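Local coordinates for RNA-dependent RNA Polymerase (Bombyx mori cytoplasmic polyhedrosis virus, PDB 6TZ0), which catalyses RNA-templated RNA synthesis, transcribing plus strands from the double-stranded viral genome and probably also making the minus strands of new genome segments, at residues A444-A454 and K976-K985. Sequence-based numbering, arbitrary orientation.
Sequences AWSNSRIVMQA and KIQKSAMATK
Ser-448 OG meets Ser-980 OG at 3.0 Å, either hydroxyl able to donate, and also takes a weak capping bond from Val-451 N as N-cap of the helix beginning at Arg-449. Ser-446, its OG anti to the backbone N (chi1 -178°), is modelled donating to Ser-980 O, at a distance too short to be trusted, and accepts from Ser-448 N at 3.2 Å, closing an ST turn. The Ser-448 to Ser-980 hydroxyl pair thus links the strand-to-helix turn to Ser-980, where the chain after helix 973-979 first departs from helical phi/psi. Beside them, Val-451 CG2 lies 3.8 Å from Ile-977 CA and CG1 against Ala-981 CB, while Ala-454 CB meets Ile-977 CD1. Further along, Trp-445 and Met-982 form a single antiparallel hydrogen-bonded bridge: Trp-445 N to Met-982 O is nearly straight (2.7 Å, 173°), the return bond from Met-982 N to Trp-445 O more bent (131°). Lys-985 lies alongside the indole, its CB 3.7 Å from the centroid of the six-membered ring, a CH-pi contact over one face. Strand 442-446, paired with 434-437 in a two-stranded hairpin of the polymerase domain, is thereby joined to the C-terminal region, whose helix 927-937 packs against Ile-450, Ala-454 and Ile-977.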
ATOM      1  N   ALA A 444     -17.616  15.002  11.779  1.00 66.62           N
ATOM      2  CA  ALA A 444     -17.136  15.503  10.502  1.00 66.62           C
ATOM      3  C   ALA A 444     -17.390  14.468   9.416  1.00 66.62           C
ATOM      4  O   ALA A 444     -17.789  13.333   9.682  1.00 66.62           O
ATOM      5  CB  ALA A 444     -15.648  15.858  10.570  1.00 66.62           C
ATOM      6  N   TRP A 445     -17.178  14.894   8.175  1.00 69.29           N
ATOM      7  CA  TRP A 445     -17.048  14.012   7.024  1.00 69.29           C
ATOM      8  C   TRP A 445     -15.615  14.124   6.540  1.00 69.29           C
ATOM      9  O   TRP A 445     -15.162  15.220   6.192  1.00 69.29           O
ATOM     10  CB  TRP A 445     -18.019  14.402   5.909  1.00 69.29           C
ATOM     11  CG  TRP A 445     -19.448  14.103   6.197  1.00 69.29           C
ATOM     12  CD1 TRP A 445     -20.345  14.918   6.817  1.00 69.29           C
ATOM     13  CD2 TRP A 445     -20.168  12.931   5.817  1.00 69.29           C
ATOM     14  NE1 TRP A 445     -21.571  14.314   6.875  1.00 69.29           N
ATOM     15  CE2 TRP A 445     -21.491  13.092   6.266  1.00 69.29           C
ATOM     16  CE3 TRP A 445     -19.820  11.755   5.149  1.00 69.29           C
ATOM     17  CZ2 TRP A 445     -22.468  12.120   6.073  1.00 69.29           C
ATOM     18  CZ3 TRP A 445     -20.792  10.791   4.958  1.00 69.29           C
ATOM     19  CH2 TRP A 445     -22.100  10.980   5.418  1.00 69.29           C
ATOM     20  N   SER A 446     -14.900  13.004   6.520  1.00 64.75           N
ATOM     21  CA  SER A 446     -13.494  13.034   6.153  1.00 64.75           C
ATOM     22  C   SER A 446     -13.074  11.661   5.659  1.00 64.75           C
ATOM     23  O   SER A 446     -13.743  10.656   5.904  1.00 64.75           O
ATOM     24  CB  SER A 446     -12.622  13.469   7.330  1.00 64.75           C
ATOM     25  OG  SER A 446     -11.263  13.533   6.944  1.00 64.75           O
ATOM     26  N   ASN A 447     -11.944  11.636   4.964  1.00 62.55           N
ATOM     27  CA  ASN A 447     -11.317  10.399   4.535  1.00 62.55           C
ATOM     28  C   ASN A 447      -9.885  10.262   5.022  1.00 62.55           C
ATOM     29  O   ASN A 447      -9.198   9.319   4.617  1.00 62.55           O
ATOM     30  CB  ASN A 447     -11.368  10.274   3.007  1.00 62.55           C
ATOM     31  CG  ASN A 447     -10.772  11.473   2.292  1.00 62.55           C
ATOM     32  OD1 ASN A 447     -10.291  12.419   2.911  1.00 62.55           O
ATOM     33  ND2 ASN A 447     -10.784  11.423   0.968  1.00 62.55           N
ATOM     34  N   SER A 448      -9.410  11.179   5.856  1.00 51.80           N
ATOM     35  CA  SER A 448      -8.066  11.079   6.395  1.00 51.80           C
ATOM     36  C   SER A 448      -8.077  10.251   7.668  1.00 51.80           C
ATOM     37  O   SER A 448      -9.036  10.288   8.443  1.00 51.80           O
ATOM     38  CB  SER A 448      -7.497  12.462   6.690  1.00 51.80           C
ATOM     39  OG  SER A 448      -8.187  13.049   7.767  1.00 51.80           O
ATOM     40  N   ARG A 449      -6.995   9.508   7.885  1.00 42.83           N
ATOM     41  CA  ARG A 449      -6.899   8.675   9.074  1.00 42.83           C
ATOM     42  C   ARG A 449      -6.646   9.503  10.323  1.00 42.83           C
ATOM     43  O   ARG A 449      -7.000   9.075  11.425  1.00 42.83           O
ATOM     44  CB  ARG A 449      -5.802   7.635   8.892  1.00 42.83           C
ATOM     45  CG  ARG A 449      -6.144   6.599   7.862  1.00 42.83           C
ATOM     46  CD  ARG A 449      -5.112   5.507   7.811  1.00 42.83           C
ATOM     47  NE  ARG A 449      -5.466   4.502   6.818  1.00 42.83           N
ATOM     48  CZ  ARG A 449      -6.252   3.461   7.062  1.00 42.83           C
ATOM     49  NH1 ARG A 449      -6.764   3.281   8.267  1.00 42.83           N
ATOM     50  NH2 ARG A 449      -6.522   2.594   6.103  1.00 42.83           N
ATOM     51  N   ILE A 450      -6.075  10.694  10.176  1.00 43.09           N
ATOM     52  CA  ILE A 450      -5.732  11.464  11.363  1.00 43.09           C
ATOM     53  C   ILE A 450      -6.954  12.205  11.918  1.00 43.09           C
ATOM     54  O   ILE A 450      -7.078  12.363  13.136  1.00 43.09           O
ATOM     55  CB  ILE A 450      -4.537  12.391  11.059  1.00 43.09           C
ATOM     56  CG1 ILE A 450      -3.915  12.909  12.351  1.00 43.09           C
ATOM     57  CG2 ILE A 450      -4.904  13.523  10.121  1.00 43.09           C
ATOM     58  CD1 ILE A 450      -3.272  11.820  13.181  1.00 43.09           C
ATOM     59  N   VAL A 451      -7.911  12.593  11.075  1.00 45.24           N
ATOM     60  CA  VAL A 451      -9.154  13.163  11.590  1.00 45.24           C
ATOM     61  C   VAL A 451     -10.031  12.070  12.188  1.00 45.24           C
ATOM     62  O   VAL A 451     -10.675  12.270  13.223  1.00 45.24           O
ATOM     63  CB  VAL A 451      -9.869  13.958  10.478  1.00 45.24           C
ATOM     64  CG1 VAL A 451     -11.255  14.399  10.894  1.00 45.24           C
ATOM     65  CG2 VAL A 451      -9.060  15.182  10.139  1.00 45.24           C
ATOM     66  N   MET A 452     -10.018  10.888  11.572  1.00 43.49           N
ATOM     67  CA  MET A 452     -10.682   9.713  12.132  1.00 43.49           C
ATOM     68  C   MET A 452     -10.107   9.336  13.492  1.00 43.49           C
ATOM     69  O   MET A 452     -10.845   8.934  14.397  1.00 43.49           O
ATOM     70  CB  MET A 452     -10.553   8.561  11.137  1.00 43.49           C
ATOM     71  CG  MET A 452     -11.036   7.187  11.566  1.00 43.49           C
ATOM     72  SD  MET A 452     -12.782   6.889  11.822  1.00 43.49           S
ATOM     73  CE  MET A 452     -12.704   5.345  12.725  1.00 43.49           C
ATOM     74  N   GLN A 453      -8.797   9.487  13.665  1.00 40.86           N
ATOM     75  CA  GLN A 453      -8.184   9.197  14.955  1.00 40.86           C
ATOM     76  C   GLN A 453      -8.472  10.302  15.966  1.00 40.86           C
ATOM     77  O   GLN A 453      -8.619  10.032  17.162  1.00 40.86           O
ATOM     78  CB  GLN A 453      -6.681   8.985  14.768  1.00 40.86           C
ATOM     79  CG  GLN A 453      -5.925   8.640  16.031  1.00 40.86           C
ATOM     80  CD  GLN A 453      -6.365   7.335  16.639  1.00 40.86           C
ATOM     81  OE1 GLN A 453      -6.549   6.342  15.945  1.00 40.86           O
ATOM     82  NE2 GLN A 453      -6.557   7.335  17.945  1.00 40.86           N
ATOM     83  N   ALA A 454      -8.570  11.550  15.505  1.00 42.17           N
ATOM     84  CA  ALA A 454      -8.897  12.650  16.403  1.00 42.17           C
ATOM     85  C   ALA A 454     -10.352  12.611  16.856  1.00 42.17           C
ATOM     86  O   ALA A 454     -10.679  13.135  17.925  1.00 42.17           O
ATOM     87  CB  ALA A 454      -8.595  13.982  15.724  1.00 42.17           C
ATOM     88  N   LYS A 976      -3.731  20.436   9.803  1.00 63.48           N
ATOM     89  CA  LYS A 976      -3.991  19.211   9.051  1.00 63.48           C
ATOM     90  C   LYS A 976      -5.440  18.764   9.211  1.00 63.48           C
ATOM     91  O   LYS A 976      -6.100  18.392   8.225  1.00 63.48           O
ATOM     92  CB  LYS A 976      -3.028  18.120   9.515  1.00 63.48           C
ATOM     93  CG  LYS A 976      -2.979  16.892   8.635  1.00 63.48           C
ATOM     94  CD  LYS A 976      -2.039  15.857   9.235  1.00 63.48           C
ATOM     95  CE  LYS A 976      -0.584  16.293   9.164  1.00 63.48           C
ATOM     96  NZ  LYS A 976      -0.056  16.296   7.773  1.00 63.48           N
ATOM     97  N   ILE A 977      -5.958  18.837  10.442  1.00 61.91           N
ATOM     98  CA  ILE A 977      -7.365  18.531  10.690  1.00 61.91           C
ATOM     99  C   ILE A 977      -8.268  19.550  10.000  1.00 61.91           C
ATOM    100  O   ILE A 977      -9.312  19.191   9.440  1.00 61.91           O
ATOM    101  CB  ILE A 977      -7.625  18.446  12.207  1.00 61.91           C
ATOM    102  CG1 ILE A 977      -6.906  17.231  12.785  1.00 61.91           C
ATOM    103  CG2 ILE A 977      -9.104  18.351  12.537  1.00 61.91           C
ATOM    104  CD1 ILE A 977      -6.946  17.158  14.278  1.00 61.91           C
ATOM    105  N   GLN A 978      -7.854  20.821   9.969  1.00 66.11           N
ATOM    106  CA  GLN A 978      -8.660  21.850   9.317  1.00 66.11           C
ATOM    107  C   GLN A 978      -8.700  21.667   7.807  1.00 66.11           C
ATOM    108  O   GLN A 978      -9.719  21.973   7.179  1.00 66.11           O
ATOM    109  CB  GLN A 978      -8.123  23.236   9.677  1.00 66.11           C
ATOM    110  CG  GLN A 978      -9.058  24.395   9.352  1.00 66.11           C
ATOM    111  CD  GLN A 978      -8.873  24.946   7.954  1.00 66.11           C
ATOM    112  OE1 GLN A 978      -7.777  24.902   7.397  1.00 66.11           O
ATOM    113  NE2 GLN A 978      -9.949  25.466   7.377  1.00 66.11           N
ATOM    114  N   LYS A 979      -7.615  21.175   7.206  1.00 65.54           N
ATOM    115  CA  LYS A 979      -7.639  20.905   5.773  1.00 65.54           C
ATOM    116  C   LYS A 979      -8.531  19.716   5.453  1.00 65.54           C
ATOM    117  O   LYS A 979      -9.397  19.799   4.576  1.00 65.54           O
ATOM    118  CB  LYS A 979      -6.231  20.654   5.231  1.00 65.54           C
ATOM    119  CG  LYS A 979      -5.294  21.833   5.316  1.00 65.54           C
ATOM    120  CD  LYS A 979      -5.761  23.004   4.489  1.00 65.54           C
ATOM    121  CE  LYS A 979      -4.740  24.125   4.553  1.00 65.54           C
ATOM    122  NZ  LYS A 979      -4.679  24.722   5.921  1.00 65.54           N
ATOM    123  N   SER A 980      -8.343  18.603   6.154  1.00 63.75           N
ATOM    124  CA  SER A 980      -8.954  17.368   5.681  1.00 63.75           C
ATOM    125  C   SER A 980     -10.301  17.039   6.322  1.00 63.75           C
ATOM    126  O   SER A 980     -10.709  15.877   6.277  1.00 63.75           O
ATOM    127  CB  SER A 980      -7.983  16.205   5.883  1.00 63.75           C
ATOM    128  OG  SER A 980      -7.700  16.015   7.253  1.00 63.75           O
ATOM    129  N   ALA A 981     -11.016  18.007   6.887  1.00 68.26           N
ATOM    130  CA  ALA A 981     -12.318  17.733   7.479  1.00 68.26           C
ATOM    131  C   ALA A 981     -13.405  18.614   6.873  1.00 68.26           C
ATOM    132  O   ALA A 981     -13.158  19.754   6.468  1.00 68.26           O
ATOM    133  CB  ALA A 981     -12.292  17.929   8.994  1.00 68.26           C
ATOM    134  N   MET A 982     -14.621  18.070   6.824  1.00 74.74           N
ATOM    135  CA  MET A 982     -15.780  18.747   6.262  1.00 74.74           C
ATOM    136  C   MET A 982     -16.968  18.578   7.195  1.00 74.74           C
ATOM    137  O   MET A 982     -17.054  17.598   7.937  1.00 74.74           O
ATOM    138  CB  MET A 982     -16.160  18.186   4.899  1.00 74.74           C
ATOM    139  CG  MET A 982     -15.155  18.425   3.812  1.00 74.74           C
ATOM    140  SD  MET A 982     -15.709  17.584   2.333  1.00 74.74           S
ATOM    141  CE  MET A 982     -15.417  15.913   2.869  1.00 74.74           C
ATOM    142  N   ALA A 983     -17.894  19.532   7.138  1.00 75.53           N
ATOM    143  CA  ALA A 983     -19.142  19.423   7.879  1.00 75.53           C
ATOM    144  C   ALA A 983     -20.280  18.856   7.046  1.00 75.53           C
ATOM    145  O   ALA A 983     -21.391  18.709   7.563  1.00 75.53           O
ATOM    146  CB  ALA A 983     -19.550  20.787   8.442  1.00 75.53           C
ATOM    147  N   THR A 984     -20.033  18.533   5.779  1.00 77.67           N
ATOM    148  CA  THR A 984     -21.028  17.915   4.919  1.00 77.67           C
ATOM    149  C   THR A 984     -20.329  16.947   3.977  1.00 77.67           C
ATOM    150  O   THR A 984     -19.099  16.901   3.901  1.00 77.67           O
ATOM    151  CB  THR A 984     -21.819  18.958   4.131  1.00 77.67           C
ATOM    152  OG1 THR A 984     -22.840  18.305   3.367  1.00 77.67           O
ATOM    153  CG2 THR A 984     -20.899  19.726   3.202  1.00 77.67           C
ATOM    154  N   LYS A 985     -21.125  16.168   3.248  1.00 78.07           N
ATOM    155  CA  LYS A 985     -20.570  15.137   2.383  1.00 78.07           C
ATOM    156  C   LYS A 985     -20.435  15.560   0.928  1.00 78.07           C
ATOM    157  O   LYS A 985     -19.889  14.791   0.131  1.00 78.07           O
ATOM    158  CB  LYS A 985     -21.421  13.866   2.457  1.00 78.07           C
ATOM    159  CG  LYS A 985     -22.815  14.013   1.886  1.00 78.07           C
ATOM    160  CD  LYS A 985     -23.606  12.727   2.053  1.00 78.07           C
ATOM    161  CE  LYS A 985     -25.025  12.865   1.521  1.00 78.07           C
ATOM    162  NZ  LYS A 985     -25.064  13.012   0.039  1.00 78.07           N
TER